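Long-range contact in HpuA (Kingella denitrificans ATCC 33394, PDB 5EC6), which is a haemoglobin receptor of the lipoprotein class at the bacterial outer membrane, probably serving iron acquisition from host haemoglobin: residues 233-247 / 250-264. Numbering follows the deposited sequence.
Sequences DSIEMRDVNVNGNQF and TASSGGHTGQVSGGL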
loop_
_atom_site.group_PDB
_atom_site.type_symbol
_atom_site.label_atom_id
_atom_site.label_comp_id
_atom_site.label_asym_id
_atom_site.label_seq_id
_atom_site.Cartn_x
_atom_site.Cartn_y
_atom_site.Cartn_z
ATOM N N ASP A 233 -8.353 -12.342 -13.089
ATOM C CA ASP A 233 -8.160 -13.565 -12.335
ATOM C C ASP A 233 -7.540 -13.195 -10.973
ATOM O O ASP A 233 -6.737 -12.249 -10.852
ATOM C CB ASP A 233 -7.280 -14.535 -13.051
ATOM C CG ASP A 233 -7.918 -15.045 -14.359
ATOM O OD1 ASP A 233 -9.175 -15.192 -14.382
ATOM O OD2 ASP A 233 -7.174 -15.327 -15.299
ATOM N N SER A 234 -7.910 -13.965 -9.985
ATOM C CA SER A 234 -7.248 -13.889 -8.670
ATOM C C SER A 234 -5.735 -14.081 -8.827
ATOM O O SER A 234 -5.256 -14.734 -9.741
ATOM C CB SER A 234 -7.805 -14.922 -7.709
ATOM O OG SER A 234 -9.192 -14.692 -7.464
ATOM N N ILE A 235 -4.984 -13.561 -7.845
ATOM C CA ILE A 235 -3.531 -13.766 -7.796
ATOM C C ILE A 235 -3.239 -14.597 -6.556
ATOM O O ILE A 235 -3.497 -14.161 -5.421
ATOM C CB ILE A 235 -2.751 -12.429 -7.712
ATOM C CG1 ILE A 235 -2.991 -11.576 -8.950
ATOM C CG2 ILE A 235 -1.270 -12.703 -7.506
ATOM C CD1 ILE A 235 -2.462 -10.143 -8.837
ATOM N N GLU A 236 -2.787 -15.820 -6.766
ATOM C CA GLU A 236 -2.484 -16.728 -5.673
ATOM C C GLU A 236 -0.988 -16.730 -5.375
ATOM O O GLU A 236 -0.187 -16.997 -6.240
ATOM C CB GLU A 236 -2.943 -18.152 -5.994
ATOM C CG GLU A 236 -2.704 -19.113 -4.848
ATOM C CD GLU A 236 -3.381 -20.467 -4.984
ATOM O OE1 GLU A 236 -3.974 -20.728 -6.040
ATOM O OE2 GLU A 236 -3.350 -21.221 -3.982
ATOM N N MET A 237 -0.626 -16.442 -4.128
ATOM C CA MET A 237 0.809 -16.544 -3.737
ATOM C C MET A 237 1.199 -17.984 -3.770
ATOM O O MET A 237 0.444 -18.831 -3.278
ATOM C CB MET A 237 1.006 -15.965 -2.340
ATOM C CG MET A 237 0.615 -14.491 -2.258
ATOM S SD MET A 237 1.686 -13.435 -3.232
ATOM C CE MET A 237 0.820 -11.863 -3.098
ATOM N N ARG A 238 2.342 -18.298 -4.386
ATOM C CA ARG A 238 2.809 -19.663 -4.543
ATOM C C ARG A 238 4.005 -20.026 -3.661
ATOM O O ARG A 238 3.969 -21.042 -2.954
ATOM C CB ARG A 238 3.109 -19.977 -5.998
ATOM C CG ARG A 238 1.831 -19.990 -6.875
ATOM C CD ARG A 238 0.898 -21.112 -6.515
ATOM N NE ARG A 238 -0.211 -21.209 -7.442
ATOM C CZ ARG A 238 -1.129 -22.176 -7.444
ATOM N NH1 ARG A 238 -1.076 -23.167 -6.570
ATOM N NH2 ARG A 238 -2.100 -22.160 -8.361
ATOM N N ASP A 239 5.123 -19.348 -3.804
ATOM C CA ASP A 239 6.263 -19.621 -2.931
ATOM C C ASP A 239 6.957 -18.286 -2.711
ATOM O O ASP A 239 7.647 -17.779 -3.595
ATOM C CB ASP A 239 7.252 -20.582 -3.563
ATOM C CG ASP A 239 8.314 -21.042 -2.545
ATOM O OD1 ASP A 239 8.122 -20.785 -1.356
ATOM O OD2 ASP A 239 9.255 -21.731 -2.935
ATOM N N VAL A 240 6.681 -17.722 -1.553
ATOM C CA VAL A 240 7.179 -16.412 -1.212
ATOM C C VAL A 240 7.935 -16.486 0.112
ATOM O O VAL A 240 7.381 -16.862 1.118
ATOM C CB VAL A 240 6.006 -15.407 -1.140
ATOM C CG1 VAL A 240 6.510 -14.022 -0.744
ATOM C CG2 VAL A 240 5.287 -15.314 -2.487
ATOM N N ASN A 241 9.219 -16.099 0.058
ATOM C CA ASN A 241 10.086 -16.111 1.215
ATOM C C ASN A 241 10.220 -14.736 1.841
ATOM O O ASN A 241 10.280 -13.756 1.108
ATOM C CB ASN A 241 11.462 -16.626 0.820
ATOM C CG ASN A 241 11.425 -18.107 0.446
ATOM O OD1 ASN A 241 11.144 -18.958 1.283
ATOM N ND2 ASN A 241 11.614 -18.393 -0.824
ATOM N N VAL A 242 10.308 -14.719 3.165
ATOM C CA VAL A 242 10.331 -13.492 3.951
ATOM C C VAL A 242 11.676 -13.431 4.662
ATOM O O VAL A 242 12.032 -14.420 5.348
ATOM C CB VAL A 242 9.207 -13.468 4.959
ATOM C CG1 VAL A 242 9.214 -12.120 5.687
ATOM C CG2 VAL A 242 7.872 -13.718 4.283
ATOM N N ASN A 243 12.386 -12.314 4.462
ATOM C CA ASN A 243 13.745 -12.108 5.030
ATOM C C ASN A 243 13.701 -10.729 5.696
ATOM O O ASN A 243 13.587 -9.734 4.989
ATOM C CB ASN A 243 14.818 -12.154 3.943
ATOM C CG ASN A 243 15.020 -13.564 3.344
ATOM O OD1 ASN A 243 15.740 -14.401 3.926
ATOM N ND2 ASN A 243 14.403 -13.838 2.177
ATOM N N GLY A 244 13.676 -10.673 7.021
ATOM C CA GLY A 244 13.585 -9.383 7.699
ATOM C C GLY A 244 12.245 -8.714 7.412
ATOM O O GLY A 244 11.212 -9.300 7.634
ATOM N N ASN A 245 12.279 -7.496 6.895
ATOM C CA ASN A 245 11.037 -6.788 6.553
ATOM C C ASN A 245 10.716 -6.808 5.044
ATOM O O ASN A 245 9.970 -5.951 4.548
ATOM C CB ASN A 245 11.078 -5.309 7.027
ATOM C CG ASN A 245 12.263 -4.536 6.453
ATOM O OD1 ASN A 245 12.877 -4.927 5.472
ATOM N ND2 ASN A 245 12.546 -3.376 7.049
ATOM N N GLN A 246 11.298 -7.750 4.307
ATOM C CA GLN A 246 11.143 -7.827 2.857
ATOM C C GLN A 246 10.715 -9.234 2.473
ATOM O O GLN A 246 11.013 -10.223 3.179
ATOM C CB GLN A 246 12.440 -7.455 2.111
ATOM C CG GLN A 246 12.711 -5.962 2.086
ATOM C CD GLN A 246 13.609 -5.550 0.912
ATOM O OE1 GLN A 246 13.311 -5.799 -0.293
ATOM N NE2 GLN A 246 14.723 -4.935 1.251
ATOM N N PHE A 247 10.049 -9.353 1.321
ATOM C CA PHE A 247 9.733 -10.672 0.817
ATOM C C PHE A 247 9.762 -10.714 -0.706
ATOM O O PHE A 247 9.669 -9.697 -1.380
ATOM C CB PHE A 247 8.382 -11.161 1.398
ATOM C CG PHE A 247 7.245 -10.227 1.120
ATOM C CD1 PHE A 247 6.629 -10.219 -0.128
ATOM C CD2 PHE A 247 6.745 -9.416 2.122
ATOM C CE1 PHE A 247 5.535 -9.395 -0.383
ATOM C CE2 PHE A 247 5.645 -8.565 1.887
ATOM C CZ PHE A 247 5.056 -8.557 0.641
ATOM N N THR A 250 7.147 -16.139 -5.963
ATOM C CA THR A 250 6.277 -16.349 -7.099
ATOM C C THR A 250 4.798 -16.378 -6.703
ATOM O O THR A 250 4.436 -16.732 -5.573
ATOM C CB THR A 250 6.591 -17.671 -7.821
ATOM O OG1 THR A 250 6.553 -18.725 -6.889
ATOM C CG2 THR A 250 7.933 -17.576 -8.496
ATOM N N ALA A 251 3.972 -15.958 -7.654
ATOM C CA ALA A 251 2.528 -16.046 -7.579
ATOM C C ALA A 251 2.000 -16.447 -8.933
ATOM O O ALA A 251 2.744 -16.408 -9.916
ATOM C CB ALA A 251 1.918 -14.699 -7.143
ATOM N N SER A 252 0.729 -16.878 -8.982
ATOM C CA SER A 252 0.100 -17.279 -10.244
ATOM C C SER A 252 -1.179 -16.543 -10.443
ATOM O O SER A 252 -1.904 -16.199 -9.468
ATOM C CB SER A 252 -0.166 -18.793 -10.268
ATOM O OG SER A 252 -0.994 -19.176 -9.208
ATOM N N SER A 253 -1.513 -16.348 -11.713
ATOM C CA SER A 253 -2.802 -15.790 -12.055
ATOM C C SER A 253 -3.166 -16.256 -13.446
ATOM O O SER A 253 -2.421 -16.019 -14.378
ATOM C CB SER A 253 -2.728 -14.277 -12.006
ATOM O OG SER A 253 -4.018 -13.686 -12.176
ATOM N N GLY A 254 -4.281 -16.981 -13.561
ATOM C CA GLY A 254 -4.665 -17.453 -14.906
ATOM C C GLY A 254 -3.631 -18.251 -15.688
ATOM O O GLY A 254 -3.567 -18.160 -16.926
ATOM N N GLY A 255 -2.824 -19.021 -14.986
ATOM C CA GLY A 255 -1.798 -19.828 -15.630
ATOM C C GLY A 255 -0.459 -19.161 -15.809
ATOM O O GLY A 255 0.500 -19.821 -16.190
ATOM N N HIS A 256 -0.393 -17.857 -15.548
ATOM C CA HIS A 256 0.835 -17.082 -15.676
ATOM C C HIS A 256 1.515 -16.958 -14.314
ATOM O O HIS A 256 0.849 -16.794 -13.290
ATOM C CB HIS A 256 0.479 -15.683 -16.128
ATOM C CG HIS A 256 -0.272 -15.627 -17.422
ATOM N ND1 HIS A 256 0.361 -15.715 -18.640
ATOM C CD2 HIS A 256 -1.590 -15.482 -17.681
ATOM C CE1 HIS A 256 -0.550 -15.642 -19.598
ATOM N NE2 HIS A 256 -1.738 -15.499 -19.045
ATOM N N THR A 257 2.831 -17.023 -14.322
ATOM C CA THR A 257 3.642 -16.884 -13.101
ATOM C C THR A 257 4.116 -15.442 -13.021
ATOM O O THR A 257 4.660 -14.910 -14.002
ATOM C CB THR A 257 4.849 -17.819 -13.111
ATOM O OG1 THR A 257 4.358 -19.166 -13.120
ATOM C CG2 THR A 257 5.753 -17.658 -11.864
ATOM N N GLY A 258 3.945 -14.846 -11.851
ATOM C CA GLY A 258 4.468 -13.490 -11.616
ATOM C C GLY A 258 5.461 -13.477 -10.484
ATOM O O GLY A 258 5.435 -14.306 -9.591
ATOM N N GLN A 259 6.361 -12.494 -10.537
ATOM C CA GLN A 259 7.320 -12.285 -9.502
ATOM C C GLN A 259 6.771 -11.317 -8.444
ATOM O O GLN A 259 6.350 -10.226 -8.779
ATOM C CB GLN A 259 8.603 -11.729 -10.143
ATOM C CG GLN A 259 9.201 -12.629 -11.230
ATOM C CD GLN A 259 9.463 -14.049 -10.726
ATOM O OE1 GLN A 259 10.093 -14.221 -9.697
ATOM N NE2 GLN A 259 8.920 -15.055 -11.407
ATOM N N VAL A 260 6.740 -11.771 -7.205
ATOM C CA VAL A 260 6.248 -10.991 -6.055
ATOM C C VAL A 260 7.479 -10.295 -5.425
ATOM O O VAL A 260 8.535 -10.919 -5.231
ATOM C CB VAL A 260 5.599 -11.882 -5.030
ATOM C CG1 VAL A 260 5.170 -11.076 -3.814
ATOM C CG2 VAL A 260 4.424 -12.681 -5.668
ATOM N N SER A 261 7.343 -8.995 -5.166
ATOM C CA SER A 261 8.350 -8.244 -4.434
ATOM C C SER A 261 7.622 -7.300 -3.510
ATOM O O SER A 261 6.775 -6.543 -3.951
ATOM C CB SER A 261 9.200 -7.422 -5.403
ATOM O OG SER A 261 10.256 -6.841 -4.680
ATOM N N GLY A 262 7.946 -7.349 -2.230
ATOM C CA GLY A 262 7.278 -6.468 -1.303
ATOM C C GLY A 262 7.907 -6.421 0.063
ATOM O O GLY A 262 9.012 -6.903 0.251
ATOM N N GLY A 263 7.207 -5.804 0.991
ATOM C CA GLY A 263 7.735 -5.649 2.333
ATOM C C GLY A 263 6.737 -5.308 3.351
ATOM O O GLY A 263 5.530 -5.094 3.068
ATOM N N LEU A 264 7.206 -5.309 4.594
ATOM C CA LEU A 264 6.398 -4.893 5.727
ATOM C C LEU A 264 6.701 -3.431 6.028
ATOM O O LEU A 264 7.881 -3.021 5.941
ATOM C CB LEU A 264 6.728 -5.752 6.930
ATOM C CG LEU A 264 6.540 -7.281 6.711
ATOM C CD1 LEU A 264 6.934 -8.065 7.940
ATOM C CD2 LEU A 264 5.062 -7.537 6.420
HETATM O O HOH W 1 -5.631 -17.262 -10.394
#
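Phe247 lays one face of its ring over the backbone of Gly262 and Gly263. Gly262 CA stands 3.8 Å from the Phe247 ring centroid, a CH-pi contact. CG of Phe247 sits between its own N and carbonyl carbon (chi1 57°), which folds the ring over the neighbouring strand. Val260 CG1 meets the ring at its edge, 3.8 Å from Phe247 CE1. The other branch of Val260, CG2, lies 3.7 Å from Met237 SD, and the two side chains cross at about a right angle. Ala251 CB touches both Ile235 CG2 and Met237 SD.

A polar cluster gathers around Arg238. A bend at chi2 (-66°) brings its NE to Ser252 OG, a 2.8 Å hydrogen bond nearly in the guanidinium plane, and NH2 adds a weak bond to the same oxygen. In one of two conformers, Glu236 OE1 lies over the rim of a guanidinium face, 3.3 Å from Arg238 NH2; no N-H points at it, and the salt bridge is tentative. Ser253 OG donates to Ser234 O at 2.9 Å, from above the carbonyl plane, and is also bonded to Arg183.

Phe247 and Gly262 form an antiparallel hydrogen-bonded pair, which places the ring. Arg238 N and Asp239 N both donate to Thr250 O, from the same face of its plane: a classic beta bulge. The Asp239 carboxylate forms a salt bridge with Lys220.

The segments lie on three consecutive antiparallel strands, 235-243, 246-253 and 256-265: two successive beta hairpins sharing strand 246-253, in a beta-barrel protein. A type II' turn at Asn243-Gln246 joins the first two, and a type I' turn at Ser253-His256 the last two. Strand 220-225 pairs with 235-243 on one side, and 283-289 with 256-265 on the other, where Ile284 touches Phe247 and Leu264.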